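PDB 3OLO: Two-component sensor histidine kinase from Nostoc sp., which is probably a signal-responsive kinase that autophosphorylates on a histidine, represented here by a PAS domain, a module type that commonly senses signals or mediates pairing of subunits. Local coordinates for residues A[24-29]-A[111-116]; A[79-84]-A[97-102]; A[20-25]-A[37-42]. All coordinates share one frame; numbering follows the deposited sequence.

Contact 1: A[24-29]-A[111-116]; sequences EASFCL and CVFVRE
Strands 25-29 and 111-116 run antiparallel, their short axes approaching to 4.7 Å at 152°, with Phe-27 opposite Val-112 in a hydrogen-bonded pair and Ser-26 opposite Phe-113 in a non-hydrogen-bonded one. Phe-27 N donates to Val-112 O at 2.9 Å, in the carbonyl plane, while Val-112 N meets Phe-27 O at 2.8 Å almost along the C=O axis. Farther along, Val-114 N donates to Ala-25 O, and a water accepts from Ala-25 N and donates to Val-114 O. Side chains alternate between two faces. On one, CG of Phe-27 sits in the crowded position between backbone N and carbonyl carbon (chi1 58°), which swings the ring over its cross-strand neighbour. Val-112 CB lies 3.8 Å from the Phe-27 ring centroid, a CH-pi contact over one face, and Val-112 CG1 comes to 3.3 Å from Phe-27 CZ. Val-114 CG2 reaches Phe-27 CE2 obliquely at 3.4 Å. Beta-branched valines suit this place, since each presents two methyls close to the backbone. These strands are the first and last of the five-stranded antiparallel PAS sheet, neighbours at its centre; Thr-42 and Met-45 of helix 40-46 cover this face beside Ala-25, Phe-27 and Val-114. The other face carries Ser-26, Cys-28, Cys-111 and Phe-113, against which Leu-18 of the second subunit packs. There Ser-26 OG lies 3.2 Å from Phe-113 CD2 and donates to Glu-24 O from above that carbonyl's plane. Cys-28 SG and Cys-111 SG remain 4.1 Å apart, thiols in van der Waals contact rather than a disulfide. Glu-24 OE2 lies against CG of the poorly ordered Arg-115 but well out of its guanidinium plane, so the charges are near without a salt bridge; Arg-115 forms that with Glu-96.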
loop_
_atom_site.group_PDB
_atom_site.type_symbol
_atom_site.label_atom_id
_atom_site.label_comp_id
_atom_site.label_asym_id
_atom_site.label_seq_id
_atom_site.Cartn_x
_atom_site.Cartn_y
_atom_site.Cartn_z
ATOM N N GLU A 24 -5.485 5.236 0.622
ATOM C CA GLU A 24 -5.710 5.463 -0.799
ATOM C C GLU A 24 -6.243 4.215 -1.503
ATOM O O GLU A 24 -5.786 3.108 -1.251
ATOM C CB GLU A 24 -4.427 5.930 -1.486
ATOM C CG GLU A 24 -4.533 5.888 -3.005
ATOM C CD GLU A 24 -3.802 7.031 -3.686
ATOM O OE1 GLU A 24 -2.674 7.345 -3.268
ATOM O OE2 GLU A 24 -4.357 7.618 -4.641
ATOM N N ALA A 25 -7.202 4.402 -2.398
ATOM C CA ALA A 25 -7.688 3.293 -3.205
ATOM C C ALA A 25 -6.572 2.796 -4.117
ATOM O O ALA A 25 -6.005 3.553 -4.897
ATOM C CB ALA A 25 -8.904 3.705 -4.013
ATOM N N SER A 26 -6.266 1.512 -4.001
ATOM C CA SER A 26 -5.205 0.872 -4.764
ATOM C C SER A 26 -5.734 -0.445 -5.298
ATOM O O SER A 26 -6.421 -1.175 -4.576
ATOM C CB SER A 26 -4.003 0.561 -3.862
ATOM O OG SER A 26 -3.594 1.686 -3.104
ATOM N N PHE A 27 -5.407 -0.783 -6.541
ATOM C CA PHE A 27 -5.830 -2.083 -7.063
ATOM C C PHE A 27 -5.006 -2.519 -8.255
ATOM O O PHE A 27 -4.275 -1.722 -8.834
ATOM C CB PHE A 27 -7.318 -2.067 -7.425
ATOM C CG PHE A 27 -7.695 -1.018 -8.434
ATOM C CD1 PHE A 27 -7.508 -1.238 -9.789
ATOM C CD2 PHE A 27 -8.254 0.185 -8.025
ATOM C CE1 PHE A 27 -7.875 -0.269 -10.729
ATOM C CE2 PHE A 27 -8.620 1.156 -8.949
ATOM C CZ PHE A 27 -8.427 0.933 -10.301
ATOM N N CYS A 28 -5.113 -3.798 -8.602
ATOM C CA CYS A 28 -4.402 -4.346 -9.753
ATOM C C CYS A 28 -5.383 -4.804 -10.825
ATOM O O CYS A 28 -6.384 -5.420 -10.512
ATOM C CB CYS A 28 -3.523 -5.521 -9.328
ATOM S SG CYS A 28 -2.097 -5.040 -8.333
ATOM N N LEU A 29 -5.078 -4.475 -12.077
ATOM C CA LEU A 29 -5.839 -4.914 -13.235
ATOM C C LEU A 29 -4.997 -5.868 -14.067
ATOM O O LEU A 29 -3.799 -5.656 -14.213
ATOM C CB LEU A 29 -6.190 -3.714 -14.110
ATOM C CG LEU A 29 -6.980 -2.603 -13.433
ATOM C CD1 LEU A 29 -7.039 -1.366 -14.332
ATOM C CD2 LEU A 29 -8.370 -3.109 -13.092
ATOM N N CYS A 111 -0.577 -1.785 -11.587
ATOM C CA CYS A 111 -0.891 -1.254 -10.283
ATOM C C CYS A 111 -1.529 0.093 -10.506
ATOM O O CYS A 111 -1.025 0.914 -11.272
ATOM C CB CYS A 111 0.384 -1.091 -9.461
ATOM S SG CYS A 111 1.133 -2.659 -9.010
ATOM N N VAL A 112 -2.636 0.324 -9.827
ATOM C CA VAL A 112 -3.393 1.534 -10.017
ATOM C C VAL A 112 -3.622 2.182 -8.661
ATOM O O VAL A 112 -4.058 1.521 -7.727
ATOM C CB VAL A 112 -4.742 1.209 -10.685
ATOM C CG1 VAL A 112 -5.568 2.456 -10.877
ATOM C CG2 VAL A 112 -4.504 0.524 -12.013
ATOM N N PHE A 113 -3.300 3.465 -8.551
ATOM C CA PHE A 113 -3.678 4.258 -7.386
ATOM C C PHE A 113 -4.684 5.326 -7.802
ATOM O O PHE A 113 -4.495 6.013 -8.806
ATOM C CB PHE A 113 -2.444 4.881 -6.752
ATOM C CG PHE A 113 -1.474 3.862 -6.249
ATOM C CD1 PHE A 113 -0.501 3.347 -7.085
ATOM C CD2 PHE A 113 -1.565 3.382 -4.954
ATOM C CE1 PHE A 113 0.384 2.394 -6.629
ATOM C CE2 PHE A 113 -0.676 2.433 -4.490
ATOM C CZ PHE A 113 0.289 1.930 -5.334
ATOM N N VAL A 114 -5.751 5.464 -7.023
ATOM C CA VAL A 114 -6.863 6.328 -7.406
ATOM C C VAL A 114 -7.198 7.323 -6.304
ATOM O O VAL A 114 -7.460 6.948 -5.166
ATOM C CB VAL A 114 -8.098 5.499 -7.760
ATOM C CG1 VAL A 114 -9.198 6.379 -8.368
ATOM C CG2 VAL A 114 -7.691 4.404 -8.728
ATOM N N ARG A 115 -7.151 8.604 -6.656
ATOM C CA ARG A 115 -7.497 9.674 -5.738
ATOM C C ARG A 115 -8.850 10.209 -6.141
ATOM O O ARG A 115 -9.081 10.511 -7.306
ATOM C CB ARG A 115 -6.473 10.807 -5.808
ATOM C CG ARG A 115 -5.153 10.512 -5.132
ATOM C CD ARG A 115 -4.137 11.622 -5.370
ATOM N NE ARG A 115 -3.308 11.359 -6.545
ATOM C CZ ARG A 115 -2.242 12.079 -6.887
ATOM N NH1 ARG A 115 -1.545 11.764 -7.973
ATOM N NH2 ARG A 115 -1.872 13.117 -6.147
ATOM N N GLU A 116 -9.746 10.332 -5.178
ATOM C CA GLU A 116 -11.040 10.917 -5.453
ATOM C C GLU A 116 -10.843 12.421 -5.584
ATOM O O GLU A 116 -10.465 13.092 -4.622
ATOM C CB GLU A 116 -12.016 10.584 -4.326
ATOM C CG GLU A 116 -13.478 10.668 -4.730
ATOM C CD GLU A 116 -14.397 9.896 -3.795
ATOM O OE1 GLU A 116 -13.911 9.294 -2.810
ATOM O OE2 GLU A 116 -15.615 9.889 -4.059
HETATM O O HOH W 1 -8.382 7.156 -2.730
#

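Contact 2: A[79-84]-A[97-102]; sequences YTFKTR and MSLTFL
Thr-80 OG1 and Ser-98 OG meet 2.6 Å apart in a short hydrogen bond, either hydroxyl being able to donate. Both oxygens lie anti to their own carbonyl carbons, beside the backbone N, and so turn to each other across a non-hydrogen-bonded pair. On the opposite face of the sheet the contact is apolar. Phe-81 has CG in the crowded position between backbone N and carbonyl carbon (chi1 66°), and its CE1 touches Leu-99 CD1 at 3.4 Å, the two side chains crossing obliquely. The selenium of Met-97, a selenomethionine, lies 5.0 Å from the Phe-81 ring centroid and 43° off the ring normal, an oblique Met-aromatic contact. Alongside runs Thr-83, whose methyl CG2 is 4.1 Å from Met-97 SE. The backbone fixes this register: Leu-99 N points at Tyr-79 O at 2.8 Å and 173°, nearly along the carbonyl axis, and Tyr-79 N returns the bond to Leu-99 O at 3.1 Å. Phe-81 and Met-97 form the second such pair, with Met-97 N 2.9 Å from Phe-81 O. These are the arms of the beta hairpin 78-86/92-104, whose first arm is an outermost strand of the PAS sheet within this chain. Farther out, His-68 meets the Phe-81 ring edge-to-face, Val-112 and Tyr-85 also touch Met-97, and Asp-62 accepts from Thr-83 OG1, which probably fixes the rotation that turns the Thr-83 methyl to the selenium. The hairpin is thus two-sided in chemistry: two small hydroxyls pair on one face; on the other, selenium, ring and methyls pack by dispersion, Met-97 and Leu-99 buried.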
loop_
_atom_site.group_PDB
_atom_site.type_symbol
_atom_site.label_atom_id
_atom_site.label_comp_id
_atom_site.label_asym_id
_atom_site.label_seq_id
_atom_site.Cartn_x
_atom_site.Cartn_y
_atom_site.Cartn_z
ATOM N N TYR A 79 1.660 6.410 -16.064
ATOM C CA TYR A 79 0.779 7.466 -16.551
ATOM C C TYR A 79 -0.296 7.817 -15.516
ATOM O O TYR A 79 -0.791 6.943 -14.808
ATOM C CB TYR A 79 0.143 6.998 -17.856
ATOM C CG TYR A 79 -0.490 8.089 -18.681
ATOM C CD1 TYR A 79 0.261 9.157 -19.152
ATOM C CD2 TYR A 79 -1.842 8.035 -19.017
ATOM C CE1 TYR A 79 -0.322 10.153 -19.925
ATOM C CE2 TYR A 79 -2.432 9.023 -19.790
ATOM C CZ TYR A 79 -1.671 10.078 -20.239
ATOM O OH TYR A 79 -2.255 11.057 -21.004
ATOM N N THR A 80 -0.645 9.099 -15.432
ATOM C CA THR A 80 -1.662 9.587 -14.496
ATOM C C THR A 80 -2.659 10.426 -15.285
ATOM O O THR A 80 -2.248 11.256 -16.099
ATOM C CB THR A 80 -1.041 10.466 -13.359
ATOM O OG1 THR A 80 -0.230 9.658 -12.501
ATOM C CG2 THR A 80 -2.130 11.132 -12.505
ATOM N N PHE A 81 -3.956 10.214 -15.061
ATOM C CA PHE A 81 -4.982 10.978 -15.771
ATOM C C PHE A 81 -6.340 10.907 -15.060
ATOM O O PHE A 81 -6.537 10.078 -14.174
ATOM C CB PHE A 81 -5.118 10.467 -17.208
ATOM C CG PHE A 81 -5.645 9.065 -17.301
ATOM C CD1 PHE A 81 -4.791 7.983 -17.214
ATOM C CD2 PHE A 81 -6.998 8.830 -17.464
ATOM C CE1 PHE A 81 -5.274 6.691 -17.297
ATOM C CE2 PHE A 81 -7.488 7.539 -17.542
ATOM C CZ PHE A 81 -6.624 6.468 -17.459
ATOM N N LYS A 82 -7.272 11.776 -15.455
ATOM C CA LYS A 82 -8.584 11.847 -14.813
ATOM C C LYS A 82 -9.613 11.045 -15.580
ATOM O O LYS A 82 -9.625 11.040 -16.809
ATOM C CB LYS A 82 -9.111 13.283 -14.771
ATOM C CG LYS A 82 -8.148 14.311 -14.265
ATOM C CD LYS A 82 -8.129 14.378 -12.754
ATOM C CE LYS A 82 -6.856 15.044 -12.284
ATOM N NZ LYS A 82 -5.688 14.218 -12.685
ATOM N N THR A 83 -10.506 10.394 -14.853
ATOM C CA THR A 83 -11.708 9.885 -15.474
ATOM C C THR A 83 -12.854 9.971 -14.471
ATOM O O THR A 83 -12.658 10.423 -13.349
ATOM C CB THR A 83 -11.493 8.460 -15.968
ATOM O OG1 THR A 83 -12.541 8.106 -16.881
ATOM C CG2 THR A 83 -11.441 7.485 -14.794
ATOM N N ARG A 84 -14.051 9.573 -14.884
ATOM C CA ARG A 84 -15.193 9.515 -13.971
ATOM C C ARG A 84 -15.478 8.068 -13.633
ATOM O O ARG A 84 -15.443 7.210 -14.511
ATOM C CB ARG A 84 -16.439 10.130 -14.614
ATOM C CG ARG A 84 -16.289 11.603 -14.986
ATOM C CD ARG A 84 -17.562 12.141 -15.603
ATOM N NE ARG A 84 -17.838 11.533 -16.899
ATOM C CZ ARG A 84 -19.050 11.431 -17.442
ATOM N NH1 ARG A 84 -20.123 11.889 -16.800
ATOM N NH2 ARG A 84 -19.193 10.860 -18.628
HETATM N N MSE A 97 -6.388 8.615 -11.716
HETATM C CA MSE A 97 -5.761 7.297 -11.666
HETATM C C MSE A 97 -4.294 7.411 -12.026
HETATM O O MSE A 97 -3.952 8.079 -12.996
HETATM C CB MSE A 97 -6.389 6.356 -12.699
HETATM C CG MSE A 97 -7.767 5.869 -12.433
HETATM SE SE MSE A 97 -8.396 4.797 -13.981
HETATM C CE MSE A 97 -7.390 3.172 -13.733
ATOM N N SER A 98 -3.439 6.736 -11.263
ATOM C CA SER A 98 -2.030 6.565 -11.614
ATOM C C SER A 98 -1.763 5.089 -11.881
ATOM O O SER A 98 -2.049 4.236 -11.046
ATOM C CB SER A 98 -1.124 7.063 -10.494
ATOM O OG SER A 98 -1.155 8.475 -10.418
ATOM N N LEU A 99 -1.245 4.786 -13.060
ATOM C CA LEU A 99 -1.005 3.410 -13.446
ATOM C C LEU A 99 0.475 3.158 -13.599
ATOM O O LEU A 99 1.194 4.001 -14.126
ATOM C CB LEU A 99 -1.642 3.110 -14.786
ATOM C CG LEU A 99 -3.146 3.236 -14.880
ATOM C CD1 LEU A 99 -3.528 4.651 -15.287
ATOM C CD2 LEU A 99 -3.624 2.217 -15.889
ATOM N N THR A 100 0.899 1.980 -13.150
ATOM C CA THR A 100 2.216 1.444 -13.429
ATOM C C THR A 100 2.033 0.037 -13.977
ATOM O O THR A 100 1.379 -0.783 -13.348
ATOM C CB THR A 100 3.039 1.340 -12.152
ATOM O OG1 THR A 100 3.046 2.605 -11.482
ATOM C CG2 THR A 100 4.462 0.918 -12.470
ATOM N N PHE A 101 2.615 -0.261 -15.133
ATOM C CA PHE A 101 2.502 -1.605 -15.684
ATOM C C PHE A 101 3.692 -2.450 -15.282
ATOM O O PHE A 101 4.819 -1.981 -15.271
ATOM C CB PHE A 101 2.360 -1.563 -17.194
ATOM C CG PHE A 101 1.059 -0.992 -17.642
ATOM C CD1 PHE A 101 0.919 0.377 -17.830
ATOM C CD2 PHE A 101 -0.038 -1.815 -17.848
ATOM C CE1 PHE A 101 -0.296 0.915 -18.232
ATOM C CE2 PHE A 101 -1.252 -1.287 -18.256
ATOM C CZ PHE A 101 -1.380 0.081 -18.449
ATOM N N LEU A 102 3.418 -3.705 -14.951
ATOM C CA LEU A 102 4.427 -4.609 -14.434
ATOM C C LEU A 102 4.243 -5.976 -15.064
ATOM O O LEU A 102 3.160 -6.306 -15.547
ATOM C CB LEU A 102 4.276 -4.730 -12.922
ATOM C CG LEU A 102 4.453 -3.411 -12.176
ATOM C CD1 LEU A 102 4.255 -3.604 -10.687
ATOM C CD2 LEU A 102 5.825 -2.829 -12.465
#

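Contact 3: A[20-25]-A[37-42]; sequences NNAVEA and YVNDAT
Asn-39 is the N-cap of helix 40-46, and its amide also ties that helix to the connection between helix 8-21 and strand 25-29 of the PAS fold. The tight part gathers round it. With CG in the crowded position between backbone N and carbonyl carbon (chi1 79°), Asn-39 OD1 accepts from Thr-42 N at 3.0 Å, the donor standing above the carbonyl plane. Asn-39 ND2 donates to Glu-24 O at 2.9 Å and 165°, within its own amide plane. The same amide accepts from Ser-26 N and donates to Ile-19 O. An alanine here would lose both the cap and these amide bonds, and would probably loosen the helix start from the linker after helix 8-21 and from strand 25-29. Small residues suit the adjoining surface: Ala-41 CB sits 3.3 Å from Val-23 O, and Ala-25 CB 3.5 Å from Thr-42 OG1. The Asn-20 end is polar but close: Asn-20 OD1 offers a lone pair to Asp-40 N at 3.1 Å in a bent bond (137°). Asn-20 ND2 and Tyr-37 OH approach tip to tip at 3.0 Å, and His-16 ND1 hydrogen-bonds that hydroxyl. The loose, solvent side lies at the Val-23 side chain, which points away, and at exposed Asp-40, whose carboxylate turns to Arg-50 and, weakly, to a glycerol. Between the two parts a water accepts from Ala-41 N, its oxygen 3.0 Å from that nitrogen.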
loop_
_atom_site.group_PDB
_atom_site.type_symbol
_atom_site.label_atom_id
_atom_site.label_comp_id
_atom_site.label_asym_id
_atom_site.label_seq_id
_atom_site.Cartn_x
_atom_site.Cartn_y
_atom_site.Cartn_z
ATOM N N ASN A 20 -4.155 -2.834 2.636
ATOM C CA ASN A 20 -5.556 -2.764 3.009
ATOM C C ASN A 20 -5.803 -1.764 4.110
ATOM O O ASN A 20 -6.926 -1.353 4.326
ATOM C CB ASN A 20 -6.069 -4.144 3.374
ATOM C CG ASN A 20 -6.348 -4.959 2.151
ATOM O OD1 ASN A 20 -7.034 -4.495 1.239
ATOM N ND2 ASN A 20 -5.788 -6.148 2.088
ATOM N N ASN A 21 -4.743 -1.354 4.791
ATOM C CA ASN A 21 -4.880 -0.297 5.773
ATOM C C ASN A 21 -4.556 1.064 5.188
ATOM O O ASN A 21 -4.824 2.087 5.810
ATOM C CB ASN A 21 -4.038 -0.601 7.008
ATOM C CG ASN A 21 -4.762 -1.529 7.964
ATOM O OD1 ASN A 21 -5.661 -1.101 8.683
ATOM N ND2 ASN A 21 -4.412 -2.811 7.941
ATOM N N ALA A 22 -4.004 1.082 3.981
ATOM C CA ALA A 22 -3.732 2.347 3.316
ATOM C C ALA A 22 -5.034 3.075 2.987
ATOM O O ALA A 22 -5.988 2.495 2.475
ATOM C CB ALA A 22 -2.927 2.128 2.056
ATOM N N VAL A 23 -5.046 4.364 3.279
ATOM C CA VAL A 23 -6.170 5.231 2.976
ATOM C C VAL A 23 -6.493 5.331 1.475
ATOM O O VAL A 23 -7.645 5.513 1.088
ATOM C CB VAL A 23 -5.889 6.644 3.545
ATOM C CG1 VAL A 23 -6.716 7.695 2.845
ATOM C CG2 VAL A 23 -6.139 6.667 5.049
ATOM N N GLU A 24 -5.485 5.236 0.622
ATOM C CA GLU A 24 -5.710 5.463 -0.799
ATOM C C GLU A 24 -6.243 4.215 -1.503
ATOM O O GLU A 24 -5.786 3.108 -1.251
ATOM C CB GLU A 24 -4.427 5.930 -1.486
ATOM C CG GLU A 24 -4.533 5.888 -3.005
ATOM C CD GLU A 24 -3.802 7.031 -3.686
ATOM O OE1 GLU A 24 -2.674 7.345 -3.268
ATOM O OE2 GLU A 24 -4.357 7.618 -4.641
ATOM N N ALA A 25 -7.202 4.402 -2.398
ATOM C CA ALA A 25 -7.688 3.293 -3.205
ATOM C C ALA A 25 -6.572 2.796 -4.117
ATOM O O ALA A 25 -6.005 3.553 -4.897
ATOM C CB ALA A 25 -8.904 3.705 -4.013
ATOM N N TYR A 37 -6.922 -7.735 -7.837
ATOM C CA TYR A 37 -6.727 -7.500 -6.425
ATOM C C TYR A 37 -7.205 -6.091 -6.119
ATOM O O TYR A 37 -6.913 -5.170 -6.865
ATOM C CB TYR A 37 -5.244 -7.654 -6.059
ATOM C CG TYR A 37 -5.008 -7.485 -4.587
ATOM C CD1 TYR A 37 -4.905 -6.223 -4.023
ATOM C CD2 TYR A 37 -4.933 -8.587 -3.749
ATOM C CE1 TYR A 37 -4.709 -6.063 -2.657
ATOM C CE2 TYR A 37 -4.734 -8.435 -2.392
ATOM C CZ TYR A 37 -4.629 -7.175 -1.852
ATOM O OH TYR A 37 -4.452 -7.029 -0.500
ATOM N N VAL A 38 -7.954 -5.923 -5.036
ATOM C CA VAL A 38 -8.424 -4.599 -4.634
ATOM C C VAL A 38 -8.213 -4.446 -3.151
ATOM O O VAL A 38 -8.394 -5.416 -2.419
ATOM C CB VAL A 38 -9.947 -4.397 -4.932
ATOM C CG1 VAL A 38 -10.195 -4.365 -6.421
ATOM C CG2 VAL A 38 -10.801 -5.500 -4.264
ATOM N N ASN A 39 -7.835 -3.244 -2.703
ATOM C CA ASN A 39 -7.730 -2.970 -1.268
ATOM C C ASN A 39 -9.040 -2.409 -0.717
ATOM O O ASN A 39 -9.913 -2.000 -1.476
ATOM C CB ASN A 39 -6.527 -2.061 -0.934
ATOM C CG ASN A 39 -6.782 -0.577 -1.205
ATOM O OD1 ASN A 39 -7.694 -0.205 -1.932
ATOM N ND2 ASN A 39 -5.938 0.280 -0.626
ATOM N N ASP A 40 -9.180 -2.422 0.605
ATOM C CA ASP A 40 -10.413 -1.985 1.251
ATOM C C ASP A 40 -10.860 -0.589 0.782
ATOM O O ASP A 40 -12.047 -0.360 0.557
ATOM C CB ASP A 40 -10.257 -2.011 2.780
ATOM C CG ASP A 40 -10.053 -3.424 3.340
ATOM O OD1 ASP A 40 -10.231 -4.415 2.606
ATOM O OD2 ASP A 40 -9.724 -3.546 4.536
ATOM N N ALA A 41 -9.923 0.346 0.632
ATOM C CA ALA A 41 -10.287 1.698 0.200
ATOM C C ALA A 41 -10.960 1.691 -1.186
ATOM O O ALA A 41 -11.868 2.480 -1.441
ATOM C CB ALA A 41 -9.062 2.636 0.210
ATOM N N THR A 42 -10.522 0.802 -2.076
ATOM C CA THR A 42 -11.177 0.643 -3.375
ATOM C C THR A 42 -12.621 0.122 -3.257
ATOM O O THR A 42 -13.509 0.575 -3.970
ATOM C CB THR A 42 -10.385 -0.317 -4.286
ATOM O OG1 THR A 42 -9.141 0.285 -4.641
ATOM C CG2 THR A 42 -11.161 -0.616 -5.569
HETATM O O HOH W 2 -7.299 0.340 2.178
#

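Overall arrangement
Contacts 1 and 2 are strand pairs of one antiparallel sheet, and contact 3 adjoins its edge at strand 35-38. Contact 1 is the middle, the centres of contacts 2 and 3 each about 8 Å from its own. Toward contact 2, Phe-113 O and Ser-98 N make a probable hydrogen bond of 2.8 Å. Toward contact 3, Cys-28 N probably bonds Tyr-37 O at 2.9 Å, and Glu-24 and Ala-25 are shared. Contacts 2 and 3 do not touch, their centres about 16 Å and nearest atoms about 7 Å apart. A glycerol, probably from the crystallisation liquor, lies about 3 Å from the Asp-40 side chain of contact 3. All three reach the second subunit.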